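Local coordinates for TetR family transcriptional repressor LfrR (Mycobacterium smegmatis, PDB 2V57), which represses transcription of the lfrRA operon by binding directly to the promoter region upstream of lfrR, at residues B[160-165]-B[170-175]; B[91-96]-B[175-180]; B[87-92]-B[131-136]. One frame throughout, in Å; residues are numbered along the deposited sequence. Where two conformers were deposited one is given.

Interaction 1: B[160-165]-B[170-175]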
loop_
_atom_site.group_PDB
_atom_site.type_symbol
_atom_site.label_atom_id
_atom_site.label_comp_id
_atom_site.label_asym_id
_atom_site.label_seq_id
_atom_site.Cartn_x
_atom_site.Cartn_y
_atom_site.Cartn_z
ATOM N N TYR B 160 6.064 3.954 7.412
ATOM C CA TYR B 160 5.878 5.342 6.962
ATOM C C TYR B 160 4.626 5.965 7.570
ATOM O O TYR B 160 4.607 7.158 7.887
ATOM C CB TYR B 160 5.802 5.463 5.440
ATOM C CG TYR B 160 6.968 4.855 4.707
ATOM C CD1 TYR B 160 8.263 5.333 4.889
ATOM C CD2 TYR B 160 6.771 3.810 3.817
ATOM C CE1 TYR B 160 9.322 4.773 4.214
ATOM C CE2 TYR B 160 7.822 3.238 3.145
ATOM C CZ TYR B 160 9.100 3.718 3.351
ATOM O OH TYR B 160 10.147 3.148 2.672
ATOM N N GLU B 161 3.572 5.168 7.703
ATOM C CA GLU B 161 2.318 5.658 8.271
ATOM C C GLU B 161 2.506 6.017 9.731
ATOM O O GLU B 161 2.050 7.070 10.184
ATOM C CB GLU B 161 1.208 4.611 8.148
ATOM C CG GLU B 161 1.000 4.063 6.753
ATOM C CD GLU B 161 -0.023 4.835 5.966
ATOM O OE1 GLU B 161 -0.037 6.080 6.070
ATOM O OE2 GLU B 161 -0.820 4.190 5.243
ATOM N N ALA B 162 3.162 5.130 10.475
ATOM C CA ALA B 162 3.415 5.366 11.890
ATOM C C ALA B 162 4.231 6.644 12.074
ATOM O O ALA B 162 4.036 7.388 13.040
ATOM C CB ALA B 162 4.141 4.179 12.509
ATOM N N ALA B 163 5.125 6.894 11.127
ATOM C CA ALA B 163 6.008 8.058 11.166
ATOM C C ALA B 163 5.251 9.359 10.921
ATOM O O ALA B 163 5.567 10.381 11.515
ATOM C CB ALA B 163 7.107 7.908 10.167
ATOM N N LYS B 164 4.270 9.328 10.027
ATOM C CA LYS B 164 3.397 10.482 9.850
ATOM C C LYS B 164 2.584 10.711 11.127
ATOM O O LYS B 164 2.187 11.839 11.427
ATOM C CB LYS B 164 2.469 10.297 8.641
ATOM C CG LYS B 164 3.188 10.028 7.332
ATOM C CD LYS B 164 2.213 9.826 6.170
ATOM C CE LYS B 164 2.031 11.109 5.368
ATOM N NZ LYS B 164 1.443 10.855 4.021
ATOM N N ASP B 165 2.352 9.640 11.886
ATOM C CA ASP B 165 1.608 9.730 13.140
ATOM C C ASP B 165 2.488 10.010 14.362
ATOM O O ASP B 165 2.060 9.807 15.499
ATOM C CB ASP B 165 0.790 8.460 13.384
ATOM C CG ASP B 165 -0.530 8.468 12.648
ATOM O OD1 ASP B 165 -0.952 9.548 12.182
ATOM O OD2 ASP B 165 -1.150 7.391 12.538
ATOM N N HIS B 170 13.540 5.419 15.675
ATOM C CA HIS B 170 14.170 4.259 16.301
ATOM C C HIS B 170 13.152 3.197 16.699
ATOM O O HIS B 170 13.426 1.999 16.589
ATOM C CB HIS B 170 14.997 4.670 17.521
ATOM C CG HIS B 170 15.780 3.544 18.125
ATOM N ND1 HIS B 170 15.293 2.763 19.151
ATOM C CD2 HIS B 170 17.016 3.065 17.845
ATOM C CE1 HIS B 170 16.193 1.853 19.477
ATOM N NE2 HIS B 170 17.250 2.014 18.700
ATOM N N GLN B 171 11.987 3.649 17.158
ATOM C CA GLN B 171 10.908 2.777 17.612
ATOM C C GLN B 171 10.225 2.049 16.450
ATOM O O GLN B 171 9.848 0.891 16.576
ATOM C CB GLN B 171 9.881 3.605 18.382
ATOM C CG GLN B 171 9.032 2.838 19.373
ATOM C CD GLN B 171 8.002 3.738 20.029
ATOM O OE1 GLN B 171 7.943 4.934 19.744
ATOM N NE2 GLN B 171 7.182 3.165 20.901
ATOM N N ILE B 172 10.057 2.739 15.326
ATOM C CA ILE B 172 9.533 2.122 14.123
ATOM C C ILE B 172 10.478 1.028 13.627
ATOM O O ILE B 172 10.043 -0.047 13.210
ATOM C CB ILE B 172 9.302 3.176 13.007
ATOM C CG1 ILE B 172 8.219 4.165 13.451
ATOM C CG2 ILE B 172 8.913 2.500 11.684
ATOM C CD1 ILE B 172 8.057 5.363 12.535
ATOM N N VAL B 173 11.775 1.299 13.672
ATOM C CA VAL B 173 12.744 0.304 13.227
ATOM C C VAL B 173 12.677 -0.937 14.124
ATOM O O VAL B 173 12.589 -2.064 13.631
ATOM C CB VAL B 173 14.156 0.890 13.138
ATOM C CG1 VAL B 173 15.183 -0.196 12.832
ATOM C CG2 VAL B 173 14.196 1.977 12.072
ATOM N N ASP B 174 12.663 -0.733 15.437
ATOM C CA ASP B 174 12.493 -1.849 16.371
ATOM C C ASP B 174 11.223 -2.668 16.090
ATOM O O ASP B 174 11.244 -3.890 16.156
ATOM C CB ASP B 174 12.433 -1.358 17.817
ATOM C CG ASP B 174 13.768 -0.835 18.324
ATOM O OD1 ASP B 174 14.789 -0.920 17.598
ATOM O OD2 ASP B 174 13.786 -0.327 19.461
ATOM N N ALA B 175 10.110 -1.984 15.825
ATOM C CA ALA B 175 8.837 -2.665 15.597
ATOM C C ALA B 175 8.861 -3.447 14.294
ATOM O O ALA B 175 8.413 -4.595 14.238
ATOM C CB ALA B 175 7.672 -1.668 15.607
#

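Interaction 2: B[91-96]-B[175-180]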
loop_
_atom_site.group_PDB
_atom_site.type_symbol
_atom_site.label_atom_id
_atom_site.label_comp_id
_atom_site.label_asym_id
_atom_site.label_seq_id
_atom_site.Cartn_x
_atom_site.Cartn_y
_atom_site.Cartn_z
ATOM N N ARG B 91 20.108 -2.238 9.341
ATOM C CA ARG B 91 20.595 -1.186 8.447
ATOM C C ARG B 91 19.744 -1.095 7.173
ATOM O O ARG B 91 19.443 -0.001 6.690
ATOM C CB ARG B 91 22.061 -1.413 8.091
ATOM C CG ARG B 91 23.023 -1.229 9.256
ATOM C CD ARG B 91 24.446 -1.051 8.778
ATOM N NE ARG B 91 24.909 -2.167 7.959
ATOM C CZ ARG B 91 25.423 -3.290 8.459
ATOM N NH1 ARG B 91 25.527 -3.437 9.772
ATOM N NH2 ARG B 91 25.840 -4.267 7.656
ATOM N N VAL B 92 19.350 -2.245 6.638
ATOM C CA VAL B 92 18.511 -2.272 5.443
ATOM C C VAL B 92 17.152 -1.637 5.699
ATOM O O VAL B 92 16.684 -0.815 4.901
ATOM C CB VAL B 92 18.351 -3.701 4.898
ATOM C CG1 VAL B 92 17.205 -3.774 3.891
ATOM C CG2 VAL B 92 19.680 -4.161 4.274
ATOM N N VAL B 93 16.519 -2.020 6.807
ATOM C CA VAL B 93 15.256 -1.415 7.213
ATOM C C VAL B 93 15.384 0.108 7.341
ATOM O O VAL B 93 14.560 0.859 6.810
ATOM C CB VAL B 93 14.735 -2.006 8.549
ATOM C CG1 VAL B 93 13.523 -1.209 9.044
ATOM C CG2 VAL B 93 14.366 -3.503 8.381
ATOM N N GLU B 94 16.417 0.560 8.049
ATOM C CA GLU B 94 16.638 1.998 8.202
ATOM C C GLU B 94 16.788 2.687 6.860
ATOM O O GLU B 94 16.187 3.735 6.620
ATOM C CB GLU B 94 17.882 2.264 9.060
ATOM C CG GLU B 94 17.684 1.903 10.511
ATOM C CD GLU B 94 18.985 1.832 11.281
ATOM O OE1 GLU B 94 20.058 1.752 10.647
ATOM O OE2 GLU B 94 18.938 1.847 12.527
ATOM N N SER B 95 17.595 2.086 5.990
ATOM C CA SER B 95 17.879 2.650 4.679
ATOM C C SER B 95 16.592 2.907 3.899
ATOM O O SER B 95 16.454 3.952 3.269
ATOM C CB SER B 95 18.838 1.747 3.883
ATOM O OG SER B 95 18.175 0.648 3.249
ATOM N N GLN B 96 15.647 1.969 3.963
ATOM C CA GLN B 96 14.357 2.141 3.289
ATOM C C GLN B 96 13.388 3.061 4.040
ATOM O O GLN B 96 12.635 3.812 3.414
ATOM C CB GLN B 96 13.693 0.779 3.019
ATOM C CG GLN B 96 14.604 -0.168 2.255
ATOM C CD GLN B 96 14.982 0.353 0.872
ATOM O OE1 GLN B 96 14.118 0.586 0.028
ATOM N NE2 GLN B 96 16.279 0.525 0.635
ATOM N N ALA B 175 10.110 -1.984 15.825
ATOM C CA ALA B 175 8.837 -2.665 15.597
ATOM C C ALA B 175 8.861 -3.447 14.294
ATOM O O ALA B 175 8.413 -4.595 14.238
ATOM C CB ALA B 175 7.672 -1.668 15.607
ATOM N N ILE B 176 9.381 -2.833 13.236
ATOM C CA ILE B 176 9.478 -3.544 11.975
ATOM C C ILE B 176 10.367 -4.773 12.171
ATOM O O ILE B 176 10.012 -5.872 11.753
ATOM C CB ILE B 176 10.016 -2.657 10.852
ATOM C CG1 ILE B 176 8.972 -1.590 10.486
ATOM C CG2 ILE B 176 10.378 -3.503 9.616
ATOM C CD1 ILE B 176 9.523 -0.558 9.476
ATOM N N MET B 177 11.507 -4.596 12.832
ATOM C CA MET B 177 12.413 -5.731 13.062
ATOM C C MET B 177 11.716 -6.859 13.835
ATOM O O MET B 177 11.821 -8.033 13.472
ATOM C CB MET B 177 13.692 -5.295 13.790
ATOM C CG MET B 177 14.664 -4.518 12.938
ATOM S SD MET B 177 15.351 -5.504 11.586
ATOM C CE MET B 177 16.352 -6.711 12.474
ATOM N N THR B 178 10.990 -6.499 14.890
ATOM C CA THR B 178 10.286 -7.494 15.706
ATOM C C THR B 178 9.170 -8.191 14.920
ATOM O O THR B 178 9.009 -9.406 15.000
ATOM C CB THR B 178 9.761 -6.880 17.020
ATOM O OG1 THR B 178 10.850 -6.261 17.715
ATOM C CG2 THR B 178 9.152 -7.941 17.915
ATOM N N SER B 179 8.423 -7.424 14.129
ATOM C CA SER B 179 7.388 -7.995 13.277
ATOM C C SER B 179 7.950 -8.980 12.236
ATOM O O SER B 179 7.345 -10.021 11.975
ATOM C CB SER B 179 6.619 -6.875 12.575
ATOM O OG SER B 179 5.916 -6.102 13.520
ATOM N N LEU B 180 9.089 -8.645 11.629
ATOM C CA LEU B 180 9.704 -9.534 10.651
ATOM C C LEU B 180 10.116 -10.872 11.286
ATOM O O LEU B 180 9.927 -11.944 10.701
ATOM C CB LEU B 180 10.938 -8.867 10.002
ATOM C CG LEU B 180 10.638 -7.742 8.997
ATOM C CD1 LEU B 180 11.874 -6.863 8.735
ATOM C CD2 LEU B 180 10.065 -8.304 7.679
#

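Interaction 3: B[87-92]-B[131-136]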
loop_
_atom_site.group_PDB
_atom_site.type_symbol
_atom_site.label_atom_id
_atom_site.label_comp_id
_atom_site.label_asym_id
_atom_site.label_seq_id
_atom_site.Cartn_x
_atom_site.Cartn_y
_atom_site.Cartn_z
ATOM N N ALA B 87 22.058 -7.033 12.662
ATOM C CA ALA B 87 22.439 -5.636 12.496
ATOM C C ALA B 87 22.387 -5.221 11.031
ATOM O O ALA B 87 22.010 -4.086 10.722
ATOM C CB ALA B 87 23.820 -5.381 13.074
ATOM N N ALA B 88 22.772 -6.128 10.130
ATOM C CA ALA B 88 22.707 -5.828 8.700
ATOM C C ALA B 88 21.268 -5.602 8.257
ATOM O O ALA B 88 20.980 -4.638 7.549
ATOM C CB ALA B 88 23.369 -6.931 7.871
ATOM N N LEU B 89 20.361 -6.477 8.696
ATOM C CA LEU B 89 18.945 -6.335 8.366
ATOM C C LEU B 89 18.409 -5.014 8.919
ATOM O O LEU B 89 17.645 -4.324 8.254
ATOM C CB LEU B 89 18.128 -7.519 8.903
ATOM C CG LEU B 89 16.620 -7.497 8.627
ATOM C CD1 LEU B 89 16.327 -7.332 7.133
ATOM C CD2 LEU B 89 15.912 -8.743 9.207
ATOM N N ARG B 90 18.815 -4.660 10.136
ATOM C CA ARG B 90 18.413 -3.376 10.698
ATOM C C ARG B 90 18.869 -2.201 9.820
ATOM O O ARG B 90 18.090 -1.275 9.568
ATOM C CB ARG B 90 18.929 -3.199 12.125
ATOM C CG ARG B 90 18.632 -1.818 12.692
ATOM C CD ARG B 90 19.024 -1.721 14.165
ATOM N NE ARG B 90 18.080 -2.472 14.981
ATOM C CZ ARG B 90 17.079 -1.915 15.655
ATOM N NH1 ARG B 90 16.916 -0.599 15.627
ATOM N NH2 ARG B 90 16.252 -2.676 16.356
ATOM N N ARG B 91 20.108 -2.238 9.341
ATOM C CA ARG B 91 20.595 -1.186 8.447
ATOM C C ARG B 91 19.744 -1.095 7.173
ATOM O O ARG B 91 19.443 -0.001 6.690
ATOM C CB ARG B 91 22.061 -1.413 8.091
ATOM C CG ARG B 91 23.023 -1.229 9.256
ATOM C CD ARG B 91 24.446 -1.051 8.778
ATOM N NE ARG B 91 24.909 -2.167 7.959
ATOM C CZ ARG B 91 25.423 -3.290 8.459
ATOM N NH1 ARG B 91 25.527 -3.437 9.772
ATOM N NH2 ARG B 91 25.840 -4.267 7.656
ATOM N N VAL B 92 19.350 -2.245 6.638
ATOM C CA VAL B 92 18.511 -2.272 5.443
ATOM C C VAL B 92 17.152 -1.637 5.699
ATOM O O VAL B 92 16.684 -0.815 4.901
ATOM C CB VAL B 92 18.351 -3.701 4.898
ATOM C CG1 VAL B 92 17.205 -3.774 3.891
ATOM C CG2 VAL B 92 19.680 -4.161 4.274
ATOM N N GLU B 131 16.984 -11.802 -0.767
ATOM C CA GLU B 131 18.258 -12.460 -0.472
ATOM C C GLU B 131 18.716 -12.106 0.921
ATOM O O GLU B 131 19.227 -12.963 1.650
ATOM C CB GLU B 131 19.347 -12.068 -1.490
ATOM C CG GLU B 131 19.007 -12.460 -2.896
ATOM C CD GLU B 131 18.960 -13.963 -3.072
ATOM O OE1 GLU B 131 19.772 -14.669 -2.433
ATOM O OE2 GLU B 131 18.100 -14.445 -3.842
ATOM N N VAL B 132 18.548 -10.838 1.284
ATOM C CA VAL B 132 18.953 -10.360 2.600
ATOM C C VAL B 132 18.114 -11.018 3.704
ATOM O O VAL B 132 18.644 -11.392 4.748
ATOM C CB VAL B 132 18.834 -8.820 2.718
ATOM C CG1 VAL B 132 19.030 -8.379 4.175
ATOM C CG2 VAL B 132 19.845 -8.128 1.797
ATOM N N LEU B 133 16.813 -11.167 3.460
ATOM C CA LEU B 133 15.915 -11.794 4.436
ATOM C C LEU B 133 16.172 -13.294 4.589
ATOM O O LEU B 133 16.238 -13.827 5.703
ATOM C CB LEU B 133 14.459 -11.558 4.048
ATOM C CG LEU B 133 13.976 -10.136 4.313
ATOM C CD1 LEU B 133 12.739 -9.815 3.483
ATOM C CD2 LEU B 133 13.732 -9.915 5.812
ATOM N N ASN B 134 16.312 -13.970 3.458
ATOM C CA ASN B 134 16.534 -15.404 3.453
ATOM C C ASN B 134 17.875 -15.757 4.054
ATOM O O ASN B 134 18.029 -16.793 4.698
ATOM C CB ASN B 134 16.443 -15.956 2.037
ATOM C CG ASN B 134 15.028 -15.949 1.502
ATOM O OD1 ASN B 134 14.225 -15.075 1.833
ATOM N ND2 ASN B 134 14.711 -16.929 0.667
ATOM N N ARG B 135 18.851 -14.888 3.857
ATOM C CA ARG B 135 20.164 -15.205 4.371
ATOM C C ARG B 135 20.321 -14.724 5.823
ATOM O O ARG B 135 21.374 -14.876 6.433
ATOM C CB ARG B 135 21.245 -14.732 3.388
ATOM C CG ARG B 135 21.093 -15.444 2.027
ATOM C CD ARG B 135 21.876 -14.797 0.880
ATOM N NE ARG B 135 21.520 -15.414 -0.395
ATOM C CZ ARG B 135 22.180 -16.421 -0.962
ATOM N NH1 ARG B 135 23.272 -16.930 -0.391
ATOM N NH2 ARG B 135 21.760 -16.909 -2.120
ATOM N N ALA B 136 19.231 -14.209 6.390
ATOM C CA ALA B 136 19.203 -13.898 7.815
ATOM C C ALA B 136 18.285 -14.868 8.554
ATOM O O ALA B 136 18.030 -14.704 9.752
ATOM C CB ALA B 136 18.749 -12.475 8.045
#

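Interaction 1: B[160-165]-B[170-175]
The CA atoms of Ala162 and Ile172, 7.3 Å apart, are the closest pair of CA atoms between 160-165 and 170-175. The first segment is the C-terminal end of helix 147-164, and the chain leaves helical geometry at Asp165. A short turn then leads into helix 169-182, so the segments lie on two helices that follow each other in the chain. Ile172 points at the other helix with CG1 beside its backbone N (chi1 -64°) and CD1 extended beyond it (chi2 171°). The tip methyl CD1 lands against Ala163, 3.6 Å from its CB and 3.6 Å from its backbone N. Ala162 lies alongside the same branch: its CB is 4.1 Å from Ile172 CD1 and 4.2 Å from Ile172 CG1. Met167 in the turn and Leu97 of helix 85-97 also pack on Ile172. These two helices help to build the dimer interface, and Asp165 OD2 forms a salt bridge with Arg150 of the second subunit. The side chains meet through carbon alone and no hydrogen bond joins the segments; with alanine on one side and one isoleucine branch on the other, the contact is consistent with close packing of small apolar groups.

Interaction 2: B[91-96]-B[175-180]
Val93 points its CB at helix 169-182 and meets Ile176, Met177 and Leu180 with its two methyls. From CB, the branch CG1 runs anti to the backbone N. It reaches Ile176, with Val93 CG1 3.9 Å from Ile176 CG2 and 4.1 Å from Ile176 CD1. The valine and isoleucine lie alongside one another, pointing opposite ways. The other branch, CG2, lies beside the backbone N. Val93 CG2 touches Met177 SD at 3.9 Å and Leu180 CD1 at 4.2 Å, and also lies near Ile176 CG2. Met177 turns twice along its chain (chi2 -65°, chi3 -67°), which sets its sulfur beside the valine.

This packing belongs to the all-helical C-terminal domain of a TetR-family repressor. The axes of 91-96 and 175-180 make 127° between their N-to-C directions and approach to 10.6 Å. The contact is buried and has no hydrogen bond across it. Some polar groups are bonded within their own helix. Gln96 NE2 donates to Ser95 OG at 3.2 Å. Ser179 OG donates to Ala175 O at 3.0 Å from above the carbonyl plane, while Ser179 N approaches from the opposite face. Ser179 OG is also bonded to Trp147 NE1 of the second subunit.

Interaction 3: B[87-92]-B[131-136]
The carbonyl O of Val92, a residue whose side chain packs against Val132, is gripped by two donors from the next turn of its own helix. One is the hydroxyl OG of Ser95, the other the backbone N of Gln96. The hydroxyl comes in tilted from the carbonyl plane. The serine bond thus supplements the regular helical one.

Across the contact all touching atoms are carbon. Leu89 makes two of the three contacts. Its CG is anti to the backbone N (chi1 180°), and CD1 then reaches over to the other segment. Leu89 CD1 is 3.9 Å from Leu133 CD2 and 4.1 Å from Val132 CG1. It thus sits against two consecutive residues of the short helix, crossing both side chains at a slant. The CB of Val132 is directed toward 87-92, and Val132 CG1 also meets Val92 CG2 at 4.3 Å. The closest CA atoms are those of Leu89 and Val132, 7.0 Å apart.

In the TetR fold these helices belong to the C-terminal domain. The contact joins the start of helix 85-97 to the end of helix 128-134, which unwinds after Asn134. Pro80 touches both Val92 and Val132 from a loop. Ile185 of the second subunit packs on Leu89 and Leu133, so this cluster continues into the dimer.

Ala88 CA sits above one face of the Arg91 guanidinium, toward its rim. The Arg91 nitrogens bond to the backbone oxygens of Ala78, Asp79 and Ser82. On the other segment, in the conformer given, Arg135 NE and NH2 both bond Glu131 OE1, with Arg135 NE 2.8 Å from Glu131 OE1 in a salt bridge; a second conformer of Arg135 makes the pairing doubtful.

Interactions 1 and 2 share helix 169-182, with centres about 10 Å apart. Tyr160 OH lies 2.7 Å from Gln96 O, a probable hydrogen bond linking helix 147-164 to helix 85-97. Interactions 2 and 3 share helix 85-97, with centres about 9 Å apart, and Met177 SD touches Leu89 CG at 3.8 Å. Interactions 1 and 3 are about 18 Å apart between centres, yet Asp174 OD1 and Arg90 NH2 form a salt bridge of 2.6 Å. All three touch the second subunit. The DNA-binding helix-turn-helix, residues 34-53, takes no part. In TetR-family repressors the C-terminal domain typically holds the ligand pocket and dimer interface; this crystal is a complex with proflavine.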